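Long-range contacts in nucleocapsid (Crimean-congo hemorrhagic fever virus, PDB 4AKL), which binds single- and double-stranded RNA, probably takes part in packaging the viral genome, and displays sequence-non-specific double-stranded DNA endonuclease activity: residues A[112-117]-A[365-370]; A[116-121]-A[296-301]; A[124-129]-A[374-379]; A[231-236]-A[288-293]. All blocks are in the same frame, centred on the assembly; numbering follows the deposited sequence.

Interaction 1. Residues A[112-117]-A[365-370]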
loop_
_atom_site.group_PDB
_atom_site.type_symbol
_atom_site.label_atom_id
_atom_site.label_comp_id
_atom_site.label_asym_id
_atom_site.label_seq_id
_atom_site.Cartn_x
_atom_site.Cartn_y
_atom_site.Cartn_z
ATOM N N GLU A 112 -17.160 -10.373 -1.930
ATOM C CA GLU A 112 -16.280 -11.506 -2.135
ATOM C C GLU A 112 -14.903 -11.276 -1.563
ATOM O O GLU A 112 -14.274 -12.227 -1.069
ATOM C CB GLU A 112 -16.170 -11.829 -3.627
ATOM C CG GLU A 112 -15.366 -13.032 -3.926
ATOM C CD GLU A 112 -15.455 -13.461 -5.393
ATOM O OE1 GLU A 112 -15.595 -12.604 -6.295
ATOM O OE2 GLU A 112 -15.376 -14.642 -5.622
ATOM N N LEU A 113 -14.419 -10.047 -1.627
ATOM C CA LEU A 113 -13.061 -9.733 -1.158
ATOM C C LEU A 113 -12.947 -9.732 0.381
ATOM O O LEU A 113 -11.863 -9.844 0.945
ATOM C CB LEU A 113 -12.542 -8.406 -1.808
ATOM C CG LEU A 113 -12.269 -8.377 -3.341
ATOM C CD1 LEU A 113 -11.843 -6.920 -3.793
ATOM C CD2 LEU A 113 -11.218 -9.391 -3.787
ATOM N N LYS A 114 -14.080 -9.641 1.065
ATOM C CA LYS A 114 -14.136 -9.852 2.500
ATOM C C LYS A 114 -13.829 -11.365 2.818
ATOM O O LYS A 114 -13.502 -11.686 3.947
ATOM C CB LYS A 114 -15.537 -9.484 3.073
ATOM C CG LYS A 114 -15.848 -8.008 3.275
ATOM C CD LYS A 114 -17.337 -7.781 3.746
ATOM C CE LYS A 114 -17.732 -8.540 5.024
ATOM N NZ LYS A 114 -18.922 -7.928 5.711
ATOM N N VAL A 115 -13.951 -12.233 1.840
ATOM C CA VAL A 115 -13.836 -13.676 2.018
ATOM C C VAL A 115 -12.610 -14.276 1.309
ATOM O O VAL A 115 -11.911 -15.083 1.894
ATOM C CB VAL A 115 -15.116 -14.373 1.495
ATOM C CG1 VAL A 115 -15.010 -15.864 1.579
ATOM C CG2 VAL A 115 -16.409 -13.862 2.287
ATOM N N GLU A 116 -12.376 -13.863 0.054
ATOM C CA GLU A 116 -11.380 -14.508 -0.819
ATOM C C GLU A 116 -10.218 -13.619 -1.201
ATOM O O GLU A 116 -10.305 -12.354 -1.224
ATOM C CB GLU A 116 -11.996 -14.965 -2.141
ATOM C CG GLU A 116 -13.373 -15.657 -2.115
ATOM C CD GLU A 116 -13.319 -17.154 -1.769
ATOM O OE1 GLU A 116 -12.214 -17.634 -1.374
ATOM O OE2 GLU A 116 -14.389 -17.832 -1.895
ATOM N N VAL A 117 -9.143 -14.305 -1.526
ATOM C CA VAL A 117 -7.969 -13.751 -2.118
ATOM C C VAL A 117 -8.370 -13.013 -3.397
ATOM O O VAL A 117 -9.210 -13.497 -4.161
ATOM C CB VAL A 117 -6.954 -14.880 -2.442
ATOM C CG1 VAL A 117 -5.795 -14.339 -3.307
ATOM C CG2 VAL A 117 -6.446 -15.540 -1.123
ATOM N N ASP A 365 -12.754 -9.099 9.397
ATOM C CA ASP A 365 -12.057 -9.850 10.461
ATOM C C ASP A 365 -12.522 -11.292 10.625
ATOM O O ASP A 365 -11.716 -12.172 10.801
ATOM C CB ASP A 365 -12.194 -9.152 11.829
ATOM C CG ASP A 365 -11.667 -7.692 11.786
ATOM O OD1 ASP A 365 -12.269 -6.855 11.126
ATOM O OD2 ASP A 365 -10.625 -7.419 12.385
ATOM N N ASP A 366 -13.813 -11.511 10.559
ATOM C CA ASP A 366 -14.398 -12.816 10.833
ATOM C C ASP A 366 -14.810 -13.561 9.605
ATOM O O ASP A 366 -15.194 -14.738 9.706
ATOM C CB ASP A 366 -15.626 -12.631 11.744
ATOM C CG ASP A 366 -15.240 -12.271 13.179
ATOM O OD1 ASP A 366 -14.166 -12.722 13.668
ATOM O OD2 ASP A 366 -16.011 -11.552 13.822
ATOM N N SER A 367 -14.737 -12.901 8.444
ATOM C CA SER A 367 -15.207 -13.507 7.184
ATOM C C SER A 367 -14.041 -14.073 6.321
ATOM O O SER A 367 -14.222 -15.067 5.629
ATOM C CB SER A 367 -16.010 -12.467 6.421
ATOM O OG SER A 367 -15.178 -11.303 6.193
ATOM N N PHE A 368 -12.860 -13.458 6.395
ATOM C CA PHE A 368 -11.723 -13.780 5.493
ATOM C C PHE A 368 -11.138 -15.170 5.769
ATOM O O PHE A 368 -10.689 -15.440 6.850
ATOM C CB PHE A 368 -10.616 -12.661 5.548
ATOM C CG PHE A 368 -9.621 -12.701 4.350
ATOM C CD1 PHE A 368 -9.976 -12.214 3.127
ATOM C CD2 PHE A 368 -8.348 -13.261 4.489
ATOM C CE1 PHE A 368 -9.096 -12.259 2.062
ATOM C CE2 PHE A 368 -7.440 -13.304 3.432
ATOM C CZ PHE A 368 -7.793 -12.818 2.221
ATOM N N GLN A 369 -11.157 -16.024 4.757
ATOM C CA GLN A 369 -10.893 -17.418 4.922
ATOM C C GLN A 369 -9.399 -17.852 4.746
ATOM O O GLN A 369 -9.096 -19.029 4.909
ATOM C CB GLN A 369 -11.800 -18.197 3.965
ATOM C CG GLN A 369 -13.270 -18.051 4.312
ATOM C CD GLN A 369 -14.207 -18.863 3.431
ATOM O OE1 GLN A 369 -13.820 -19.371 2.367
ATOM N NE2 GLN A 369 -15.478 -18.983 3.875
ATOM N N GLN A 370 -8.504 -16.931 4.425
ATOM C CA GLN A 370 -7.100 -17.263 4.141
ATOM C C GLN A 370 -6.142 -16.437 5.009
ATOM O O GLN A 370 -6.568 -15.630 5.838
ATOM C CB GLN A 370 -6.817 -17.011 2.642
ATOM C CG GLN A 370 -7.749 -17.780 1.652
ATOM C CD GLN A 370 -7.531 -19.242 1.697
ATOM O OE1 GLN A 370 -6.395 -19.708 1.934
ATOM N NE2 GLN A 370 -8.615 -20.019 1.472
#

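Interaction 2. Residues A[116-121]-A[296-301]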
loop_
_atom_site.group_PDB
_atom_site.type_symbol
_atom_site.label_atom_id
_atom_site.label_comp_id
_atom_site.label_asym_id
_atom_site.label_seq_id
_atom_site.Cartn_x
_atom_site.Cartn_y
_atom_site.Cartn_z
ATOM N N GLU A 116 -12.376 -13.863 0.054
ATOM C CA GLU A 116 -11.380 -14.508 -0.819
ATOM C C GLU A 116 -10.218 -13.619 -1.201
ATOM O O GLU A 116 -10.305 -12.354 -1.224
ATOM C CB GLU A 116 -11.996 -14.965 -2.141
ATOM C CG GLU A 116 -13.373 -15.657 -2.115
ATOM C CD GLU A 116 -13.319 -17.154 -1.769
ATOM O OE1 GLU A 116 -12.214 -17.634 -1.374
ATOM O OE2 GLU A 116 -14.389 -17.832 -1.895
ATOM N N VAL A 117 -9.143 -14.305 -1.526
ATOM C CA VAL A 117 -7.969 -13.751 -2.118
ATOM C C VAL A 117 -8.370 -13.013 -3.397
ATOM O O VAL A 117 -9.210 -13.497 -4.161
ATOM C CB VAL A 117 -6.954 -14.880 -2.442
ATOM C CG1 VAL A 117 -5.795 -14.339 -3.307
ATOM C CG2 VAL A 117 -6.446 -15.540 -1.123
ATOM N N PRO A 118 -7.801 -11.847 -3.636
ATOM C CA PRO A 118 -8.131 -11.169 -4.869
ATOM C C PRO A 118 -7.447 -11.782 -6.098
ATOM O O PRO A 118 -6.401 -12.401 -5.988
ATOM C CB PRO A 118 -7.606 -9.765 -4.644
ATOM C CG PRO A 118 -6.568 -9.867 -3.676
ATOM C CD PRO A 118 -6.895 -11.038 -2.796
ATOM N N LYS A 119 -8.061 -11.605 -7.249
ATOM C CA LYS A 119 -7.398 -11.851 -8.538
ATOM C C LYS A 119 -6.335 -10.776 -8.721
ATOM O O LYS A 119 -6.457 -9.646 -8.207
ATOM C CB LYS A 119 -8.411 -11.798 -9.658
ATOM C CG LYS A 119 -9.411 -12.971 -9.581
ATOM C CD LYS A 119 -10.849 -12.616 -10.127
ATOM C CE LYS A 119 -11.822 -12.295 -8.951
ATOM N NZ LYS A 119 -13.047 -11.456 -9.314
ATOM N N ILE A 120 -5.295 -11.091 -9.469
ATOM C CA ILE A 120 -4.202 -10.157 -9.614
ATOM C C ILE A 120 -4.713 -8.838 -10.277
ATOM O O ILE A 120 -4.236 -7.789 -9.947
ATOM C CB ILE A 120 -3.012 -10.809 -10.366
ATOM C CG1 ILE A 120 -1.760 -9.933 -10.332
ATOM C CG2 ILE A 120 -3.391 -11.108 -11.807
ATOM C CD1 ILE A 120 -1.171 -9.729 -8.991
ATOM N N GLU A 121 -5.696 -8.934 -11.187
ATOM C CA GLU A 121 -6.194 -7.773 -11.930
ATOM C C GLU A 121 -6.850 -6.789 -10.946
ATOM O O GLU A 121 -6.702 -5.602 -11.088
ATOM C CB GLU A 121 -7.234 -8.158 -13.002
ATOM C CG GLU A 121 -6.764 -8.893 -14.266
ATOM C CD GLU A 121 -6.538 -10.432 -14.099
ATOM O OE1 GLU A 121 -6.861 -11.003 -13.017
ATOM O OE2 GLU A 121 -6.021 -11.031 -15.082
ATOM N N ALA A 296 5.799 -11.888 -6.775
ATOM C CA ALA A 296 6.444 -10.588 -6.565
ATOM C C ALA A 296 5.453 -9.446 -6.927
ATOM O O ALA A 296 5.278 -8.492 -6.174
ATOM C CB ALA A 296 7.782 -10.509 -7.367
ATOM N N LEU A 297 4.769 -9.563 -8.052
ATOM C CA LEU A 297 3.758 -8.545 -8.436
ATOM C C LEU A 297 2.517 -8.623 -7.506
ATOM O O LEU A 297 1.910 -7.575 -7.203
ATOM C CB LEU A 297 3.396 -8.633 -9.953
ATOM C CG LEU A 297 4.395 -8.030 -10.989
ATOM C CD1 LEU A 297 4.119 -8.436 -12.493
ATOM C CD2 LEU A 297 4.432 -6.490 -10.866
ATOM N N ARG A 298 2.154 -9.827 -7.021
ATOM C CA ARG A 298 1.060 -9.927 -6.028
ATOM C C ARG A 298 1.403 -9.195 -4.712
ATOM O O ARG A 298 0.567 -8.429 -4.217
ATOM C CB ARG A 298 0.641 -11.378 -5.752
ATOM C CG ARG A 298 -0.353 -11.556 -4.515
ATOM C CD ARG A 298 -0.900 -12.980 -4.469
ATOM N NE ARG A 298 -1.655 -13.286 -5.690
ATOM C CZ ARG A 298 -2.947 -12.993 -5.901
ATOM N NH1 ARG A 298 -3.690 -12.385 -4.963
ATOM N NH2 ARG A 298 -3.512 -13.325 -7.071
ATOM N N ALA A 299 2.622 -9.415 -4.190
ATOM C CA ALA A 299 3.112 -8.765 -2.945
ATOM C C ALA A 299 3.236 -7.204 -3.029
ATOM O O ALA A 299 2.868 -6.469 -2.090
ATOM C CB ALA A 299 4.482 -9.383 -2.513
ATOM N N GLN A 300 3.772 -6.699 -4.134
ATOM C CA GLN A 300 3.832 -5.260 -4.351
ATOM C C GLN A 300 2.389 -4.753 -4.505
ATOM O O GLN A 300 2.033 -3.696 -3.945
ATOM C CB GLN A 300 4.675 -4.904 -5.588
ATOM C CG GLN A 300 5.037 -3.406 -5.741
ATOM C CD GLN A 300 6.114 -2.915 -4.743
ATOM O OE1 GLN A 300 6.334 -3.518 -3.698
ATOM N NE2 GLN A 300 6.778 -1.808 -5.084
ATOM N N GLY A 301 1.569 -5.516 -5.242
ATOM C CA GLY A 301 0.190 -5.121 -5.512
ATOM C C GLY A 301 -0.759 -5.172 -4.321
ATOM O O GLY A 301 -1.828 -4.578 -4.367
#

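Interaction 3. Residues A[124-129]-A[374-379]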
loop_
_atom_site.group_PDB
_atom_site.type_symbol
_atom_site.label_atom_id
_atom_site.label_comp_id
_atom_site.label_asym_id
_atom_site.label_seq_id
_atom_site.Cartn_x
_atom_site.Cartn_y
_atom_site.Cartn_z
ATOM N N PHE A 124 -3.970 -4.932 -9.388
ATOM C CA PHE A 124 -3.391 -3.929 -10.300
ATOM C C PHE A 124 -4.300 -2.754 -10.499
ATOM O O PHE A 124 -3.832 -1.621 -10.455
ATOM C CB PHE A 124 -3.043 -4.525 -11.655
ATOM C CG PHE A 124 -1.836 -5.416 -11.644
ATOM C CD1 PHE A 124 -0.847 -5.324 -10.654
ATOM C CD2 PHE A 124 -1.669 -6.337 -12.647
ATOM C CE1 PHE A 124 0.268 -6.166 -10.694
ATOM C CE2 PHE A 124 -0.554 -7.165 -12.672
ATOM C CZ PHE A 124 0.410 -7.068 -11.685
ATOM N N ASN A 125 -5.610 -3.014 -10.686
ATOM C CA ASN A 125 -6.587 -1.970 -10.864
ATOM C C ASN A 125 -6.632 -1.021 -9.658
ATOM O O ASN A 125 -6.745 0.198 -9.827
ATOM C CB ASN A 125 -7.967 -2.591 -11.141
ATOM C CG ASN A 125 -9.074 -1.542 -11.358
ATOM O OD1 ASN A 125 -9.476 -0.828 -10.430
ATOM N ND2 ASN A 125 -9.579 -1.465 -12.582
ATOM N N TYR A 126 -6.525 -1.579 -8.441
ATOM C CA TYR A 126 -6.570 -0.760 -7.255
ATOM C C TYR A 126 -5.332 0.159 -7.212
ATOM O O TYR A 126 -5.437 1.303 -6.876
ATOM C CB TYR A 126 -6.626 -1.660 -5.981
ATOM C CG TYR A 126 -6.216 -0.961 -4.708
ATOM C CD1 TYR A 126 -4.910 -0.907 -4.332
ATOM C CD2 TYR A 126 -7.143 -0.349 -3.897
ATOM C CE1 TYR A 126 -4.516 -0.265 -3.137
ATOM C CE2 TYR A 126 -6.765 0.321 -2.691
ATOM C CZ TYR A 126 -5.442 0.357 -2.327
ATOM O OH TYR A 126 -4.995 0.978 -1.138
ATOM N N GLN A 127 -4.154 -0.366 -7.533
ATOM C CA GLN A 127 -2.935 0.457 -7.496
ATOM C C GLN A 127 -3.028 1.580 -8.501
ATOM O O GLN A 127 -2.716 2.734 -8.181
ATOM C CB GLN A 127 -1.668 -0.381 -7.724
ATOM C CG GLN A 127 -1.439 -1.483 -6.634
ATOM C CD GLN A 127 -1.148 -0.958 -5.217
ATOM O OE1 GLN A 127 -0.749 0.206 -5.010
ATOM N NE2 GLN A 127 -1.347 -1.834 -4.226
ATOM N N GLN A 128 -3.509 1.275 -9.699
ATOM C CA GLN A 128 -3.637 2.315 -10.739
ATOM C C GLN A 128 -4.684 3.327 -10.337
ATOM O O GLN A 128 -4.514 4.549 -10.588
ATOM C CB GLN A 128 -3.973 1.686 -12.124
ATOM C CG GLN A 128 -2.885 0.726 -12.646
ATOM C CD GLN A 128 -1.401 1.285 -12.464
ATOM O OE1 GLN A 128 -0.549 0.693 -11.741
ATOM N NE2 GLN A 128 -1.137 2.423 -13.085
ATOM N N ALA A 129 -5.773 2.835 -9.722
ATOM C CA ALA A 129 -6.814 3.722 -9.248
ATOM C C ALA A 129 -6.301 4.716 -8.176
ATOM O O ALA A 129 -6.700 5.862 -8.166
ATOM C CB ALA A 129 -8.024 2.943 -8.747
ATOM N N TYR A 374 -2.784 -11.995 2.313
ATOM C CA TYR A 374 -3.329 -12.012 0.986
ATOM C C TYR A 374 -4.499 -11.081 0.722
ATOM O O TYR A 374 -4.880 -10.893 -0.437
ATOM C CB TYR A 374 -3.782 -13.412 0.640
ATOM C CG TYR A 374 -2.660 -14.377 0.507
ATOM C CD1 TYR A 374 -1.636 -14.158 -0.420
ATOM C CD2 TYR A 374 -2.627 -15.546 1.274
ATOM C CE1 TYR A 374 -0.591 -15.054 -0.579
ATOM C CE2 TYR A 374 -1.597 -16.447 1.125
ATOM C CZ TYR A 374 -0.574 -16.186 0.186
ATOM O OH TYR A 374 0.447 -17.069 0.036
ATOM N N MET A 375 -5.070 -10.532 1.771
ATOM C CA MET A 375 -6.245 -9.671 1.660
ATOM C C MET A 375 -6.031 -8.535 0.697
ATOM O O MET A 375 -4.932 -7.973 0.640
ATOM C CB MET A 375 -6.585 -9.086 3.038
ATOM C CG MET A 375 -7.904 -8.393 3.092
ATOM S SD MET A 375 -8.313 -7.875 4.786
ATOM C CE MET A 375 -8.802 -9.399 5.480
ATOM N N HIS A 376 -7.059 -8.195 -0.046
ATOM C CA HIS A 376 -7.005 -7.027 -0.974
ATOM C C HIS A 376 -6.878 -5.770 -0.162
ATOM O O HIS A 376 -7.516 -5.640 0.913
ATOM C CB HIS A 376 -8.224 -6.997 -1.862
ATOM C CG HIS A 376 -8.185 -5.975 -2.965
ATOM N ND1 HIS A 376 -8.415 -4.642 -2.746
ATOM C CD2 HIS A 376 -7.979 -6.106 -4.298
ATOM C CE1 HIS A 376 -8.344 -3.993 -3.891
ATOM N NE2 HIS A 376 -8.087 -4.860 -4.852
ATOM N N PRO A 377 -6.059 -4.783 -0.658
ATOM C CA PRO A 377 -5.773 -3.584 0.119
ATOM C C PRO A 377 -6.890 -2.601 0.353
ATOM O O PRO A 377 -6.708 -1.628 1.130
ATOM C CB PRO A 377 -4.685 -2.883 -0.712
ATOM C CG PRO A 377 -4.844 -3.382 -2.098
ATOM C CD PRO A 377 -5.218 -4.824 -1.870
ATOM N N ALA A 378 -8.009 -2.823 -0.301
ATOM C CA ALA A 378 -9.197 -1.979 -0.164
ATOM C C ALA A 378 -10.176 -2.578 0.836
ATOM O O ALA A 378 -11.254 -2.026 0.994
ATOM C CB ALA A 378 -9.875 -1.811 -1.486
ATOM N N VAL A 379 -9.804 -3.689 1.489
ATOM C CA VAL A 379 -10.679 -4.354 2.445
ATOM C C VAL A 379 -10.358 -3.902 3.884
ATOM O O VAL A 379 -9.206 -4.012 4.350
ATOM C CB VAL A 379 -10.600 -5.881 2.322
ATOM C CG1 VAL A 379 -11.546 -6.608 3.369
ATOM C CG2 VAL A 379 -10.930 -6.305 0.884
#

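Interaction 4. Residues A[231-236]-A[288-293]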
loop_
_atom_site.group_PDB
_atom_site.type_symbol
_atom_site.label_atom_id
_atom_site.label_comp_id
_atom_site.label_asym_id
_atom_site.label_seq_id
_atom_site.Cartn_x
_atom_site.Cartn_y
_atom_site.Cartn_z
ATOM N N VAL A 231 6.697 -18.995 -27.455
ATOM C CA VAL A 231 6.419 -17.586 -27.775
ATOM C C VAL A 231 5.924 -16.816 -26.563
ATOM O O VAL A 231 6.399 -15.711 -26.307
ATOM C CB VAL A 231 5.367 -17.437 -28.928
ATOM C CG1 VAL A 231 4.787 -16.008 -28.977
ATOM C CG2 VAL A 231 5.985 -17.805 -30.256
ATOM N N ALA A 232 4.982 -17.399 -25.821
ATOM C CA ALA A 232 4.444 -16.750 -24.591
ATOM C C ALA A 232 5.529 -16.600 -23.511
ATOM O O ALA A 232 5.815 -15.489 -23.062
ATOM C CB ALA A 232 3.271 -17.537 -24.043
ATOM N N THR A 233 6.132 -17.726 -23.112
ATOM C CA THR A 233 7.206 -17.720 -22.093
ATOM C C THR A 233 8.373 -16.836 -22.524
ATOM O O THR A 233 8.956 -16.140 -21.698
ATOM C CB THR A 233 7.713 -19.158 -21.710
ATOM O OG1 THR A 233 8.165 -19.856 -22.856
ATOM C CG2 THR A 233 6.606 -19.966 -21.082
ATOM N N GLY A 234 8.677 -16.850 -23.820
ATOM C CA GLY A 234 9.723 -16.015 -24.396
ATOM C C GLY A 234 9.462 -14.539 -24.187
ATOM O O GLY A 234 10.292 -13.832 -23.608
ATOM N N LEU A 235 8.308 -14.077 -24.647
ATOM C CA LEU A 235 7.900 -12.672 -24.446
ATOM C C LEU A 235 7.788 -12.284 -22.975
ATOM O O LEU A 235 8.195 -11.182 -22.593
ATOM C CB LEU A 235 6.566 -12.374 -25.147
ATOM C CG LEU A 235 6.728 -11.987 -26.609
ATOM C CD1 LEU A 235 5.397 -12.157 -27.400
ATOM C CD2 LEU A 235 7.262 -10.563 -26.692
ATOM N N ALA A 236 7.223 -13.177 -22.165
ATOM C CA ALA A 236 7.120 -12.938 -20.712
ATOM C C ALA A 236 8.525 -12.750 -20.119
ATOM O O ALA A 236 8.775 -11.796 -19.361
ATOM C CB ALA A 236 6.376 -14.087 -20.014
ATOM N N GLN A 288 1.198 -12.088 -21.064
ATOM C CA GLN A 288 0.825 -11.155 -19.963
ATOM C C GLN A 288 0.295 -11.890 -18.730
ATOM O O GLN A 288 0.649 -11.527 -17.605
ATOM C CB GLN A 288 -0.174 -10.099 -20.438
ATOM C CG GLN A 288 0.411 -9.269 -21.586
ATOM C CD GLN A 288 -0.543 -8.242 -22.124
ATOM O OE1 GLN A 288 -1.121 -7.485 -21.371
ATOM N NE2 GLN A 288 -0.712 -8.216 -23.459
ATOM N N GLU A 289 -0.531 -12.921 -18.942
ATOM C CA GLU A 289 -1.056 -13.763 -17.832
ATOM C C GLU A 289 0.066 -14.444 -17.015
ATOM O O GLU A 289 -0.102 -14.683 -15.833
ATOM C CB GLU A 289 -2.073 -14.822 -18.325
ATOM C CG GLU A 289 -3.207 -14.254 -19.196
ATOM C CD GLU A 289 -4.466 -15.129 -19.247
ATOM O OE1 GLU A 289 -5.103 -15.318 -18.172
ATOM O OE2 GLU A 289 -4.825 -15.600 -20.364
ATOM N N LEU A 290 1.198 -14.752 -17.650
ATOM C CA LEU A 290 2.366 -15.269 -16.934
ATOM C C LEU A 290 3.101 -14.116 -16.239
ATOM O O LEU A 290 3.476 -14.218 -15.060
ATOM C CB LEU A 290 3.297 -15.991 -17.882
ATOM C CG LEU A 290 2.652 -17.232 -18.502
ATOM C CD1 LEU A 290 3.396 -17.654 -19.726
ATOM C CD2 LEU A 290 2.584 -18.352 -17.458
ATOM N N TYR A 291 3.297 -13.027 -16.986
ATOM C CA TYR A 291 3.968 -11.824 -16.487
ATOM C C TYR A 291 3.265 -11.253 -15.279
ATOM O O TYR A 291 3.884 -11.028 -14.235
ATOM C CB TYR A 291 4.017 -10.750 -17.576
ATOM C CG TYR A 291 4.757 -9.516 -17.159
ATOM C CD1 TYR A 291 6.146 -9.457 -17.261
ATOM C CD2 TYR A 291 4.079 -8.403 -16.652
ATOM C CE1 TYR A 291 6.857 -8.314 -16.872
ATOM C CE2 TYR A 291 4.774 -7.250 -16.250
ATOM C CZ TYR A 291 6.166 -7.218 -16.367
ATOM O OH TYR A 291 6.872 -6.109 -15.995
ATOM N N LYS A 292 1.967 -11.021 -15.438
ATOM C CA LYS A 292 1.146 -10.462 -14.377
ATOM C C LYS A 292 1.040 -11.422 -13.201
ATOM O O LYS A 292 1.185 -10.992 -12.074
ATOM C CB LYS A 292 -0.251 -10.122 -14.899
ATOM C CG LYS A 292 -0.270 -8.995 -15.961
ATOM C CD LYS A 292 -1.583 -9.023 -16.789
ATOM C CE LYS A 292 -1.994 -7.636 -17.296
ATOM N NZ LYS A 292 -2.704 -6.823 -16.249
ATOM N N ASN A 293 0.794 -12.711 -13.456
ATOM C CA ASN A 293 0.634 -13.681 -12.352
ATOM C C ASN A 293 1.987 -14.145 -11.830
ATOM O O ASN A 293 2.479 -15.223 -12.190
ATOM C CB ASN A 293 -0.253 -14.880 -12.737
ATOM C CG ASN A 293 -1.698 -14.477 -12.966
ATOM O OD1 ASN A 293 -2.569 -14.738 -12.126
ATOM N ND2 ASN A 293 -1.961 -13.815 -14.088
#

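Interaction 1. Residues A[112-117]-A[365-370]
Two hydrogen bonds join the chain leaving helix 110-113 to the loop 365-370. One is backbone to backbone. Gln369 N gives its hydrogen to Val115 O at 3.1 Å with an N-H...O angle of 175°, in the carbonyl plane and on a lone pair. The other bond runs from the side chain of Ser367: OG donates to Lys114 O over 2.8 Å, coming from above the carbonyl plane. Its chi1 of 58° puts OG in the crowded position between the backbone N and the carbonyl carbon. OG also has a weak bond to Ala364 O. Lys114 CB lies beside OG, but the bent Lys114 chain carries NZ on to Glu361 O.

Phe368 packs between these bonds. Its CG is anti to the backbone N, which lays the ring along the carbonyls of the turn. Glu116 O meets the ring edge at CE1, 3.5 Å away, and Leu113 O and Lys114 O also lie near the ring plane. Further out, Val115 CG1 runs alongside the extended Gln369 chain, 3.6 Å from CD. Val117 CG2 touches Gln370 CG at 3.8 Å, the side chains crossing at about a right angle. Glu112 O accepts from both Val115 N and Glu116 N. Here two successive carbonyls of the turn after helix 110-113 are bonded by an irregular loop far along the chain, within the mainly helical nairovirus nucleocapsid fold.

Interaction 2. Residues A[116-121]-A[296-301]
The polar part of this contact is one guanidinium on one carbonyl. Arg298 turns its end toward Pro118 O and grips it with both terminal nitrogens. The shorter, straighter bond is from Arg298 NH1 to Pro118 O, 2.9 Å long with an angle of 156° at the hydrogen. Arg298 NH2 gives a longer, more bent bond to Pro118 O, at 3.2 Å and 138°. The oxygen lies close to the guanidinium plane for both. The Arg298 chain leaves the helix extended, with CG anti to the backbone N, and bends at chi3 (-61°) to bring its end to the carbonyl.

Aliphatic groups flank this grip. Val117 CG1 comes within 3.3 Å of Arg298 NH1, the two side chains crossing at about a right angle. Ile120 CG1 is anti to the backbone N, and CD1 then reaches helix 295-301 itself, 3.7 Å from Arg298 CA. Leu123, on the helix that starts at Ile120, also touches the arginine.

Lys119 holds the N-cap position of helix 120-136, so the arginine binds just before that helix begins. The paired bonds set a positive charge beside a neutral carbonyl, which probably polarises Pro118 O and fixes the rotation of the guanidinium without a salt bridge.

Interaction 3. Residues A[124-129]-A[374-379]
Tyr126 projects from helix 120-136 toward the turn 376-379, with CG anti to its backbone N (chi1 161°). Pro377 lies over one face of its ring. Pro377 CG stands 3.5 Å from the ring centroid, 24° off the normal, in a CH-pi contact. The closest ring atoms are CD1 and CE1, with Tyr126 CE1 3.3 Å from Pro377 CG. The two side chains slide past each other in opposite directions. His376 meets the same tyrosine differently. Its edge is turned toward the Tyr126 face in an offset edge-to-face pair, planes at 80° and centroids 5.4 Å apart. His376 CE1 sits 3.6 Å from Tyr126 CB, at the root of the ring. Ala378 CB completes the contact, 3.9 Å from Tyr126 CD2.

These three residues belong to a type I beta turn, His376 to Val379, closed by Val379 N bonding to His376 O. The turn docks on the helix in the buried interior of the helical nucleocapsid fold. Within it, Ala378 N donates to His376 ND1 at 3.1 Å, with the donor near the imidazole plane. His376 NE2 is hydrogen-bonded to Gln122 O, so both ring nitrogens are engaged and the imidazole rotation is fixed. ND1 accepts, which puts the ring proton on NE2. The hydroxyl of Tyr126 bonds to Ser309 OG and Asp305 N. Gln127 NE2 lies in the tyrosine plane at its edge and bonds to Gly301 O and Gln303 O.

Interaction 4. Residues A[231-236]-A[288-293]
Small residues on helix 230-242 meet larger ones near the C-terminal end of helix 270-292. The tighter part is around Ala236, whose CB points at the other helix and lies 4.2 Å from Leu290 CB. Here the backbones come closest, with Ala236 CA 5.4 Å from Tyr291 CA. Tyr291 has CG anti to its backbone N (chi1 -177°), which lays its ring alongside the end of the segment. The ring edge faces Ala236 O, and Tyr291 CD1 is 4.1 Å from it. Phe247 packs on the same tyrosine edge-to-face.

One turn back the contact is looser. Leu290 has CG anti to its carbonyl carbon, and only its CD1 reaches the other helix here. CD1 touches Thr233 CG2 at 4.2 Å and Ala232 CB at 4.3 Å. Thr233 and Leu290 cross obliquely, and both are partly exposed. Ile228 also touches both side chains. Glu289 is exposed and does not touch the segment 231-236. At the end of this helix Asn293 folds back, and its ND2 donates to Glu289 O at 2.7 Å, on a lone pair. The same carbonyl also accepts from Asn293 N.

The segment axes come within 8.7 Å and cross at -43°, with the helices running in roughly the same direction. This is oblique helix-helix packing through alanines, within the helical arm where helices 245-263 and 270-292 flank the DEVD motif.

In the fold
Interactions 1, 2 and 3 form one continuous cluster. Interactions 1 and 2 share Glu116 and Val117, and Leu113 CD2 packs on Pro118 CA at 3.7 Å. Loop 365-379 serves both interaction 1 and interaction 3, where Phe368 CZ meets Met375 CA at 3.6 Å. Interactions 2 and 3 both use helix 120-136, with centres about 8 Å apart. Pro118 CB packs on His376 CD2 at 3.7 Å between them. Interaction 4 lies farther out, its centre about 16 Å from that of interaction 2. It touches interaction 3 through Phe124 CE2 and Lys292 CB, 3.7 Å apart. Bound triethylene glycol, probably from crystallisation, lies about 4 Å from the side chain of Val117 and from that of Arg298.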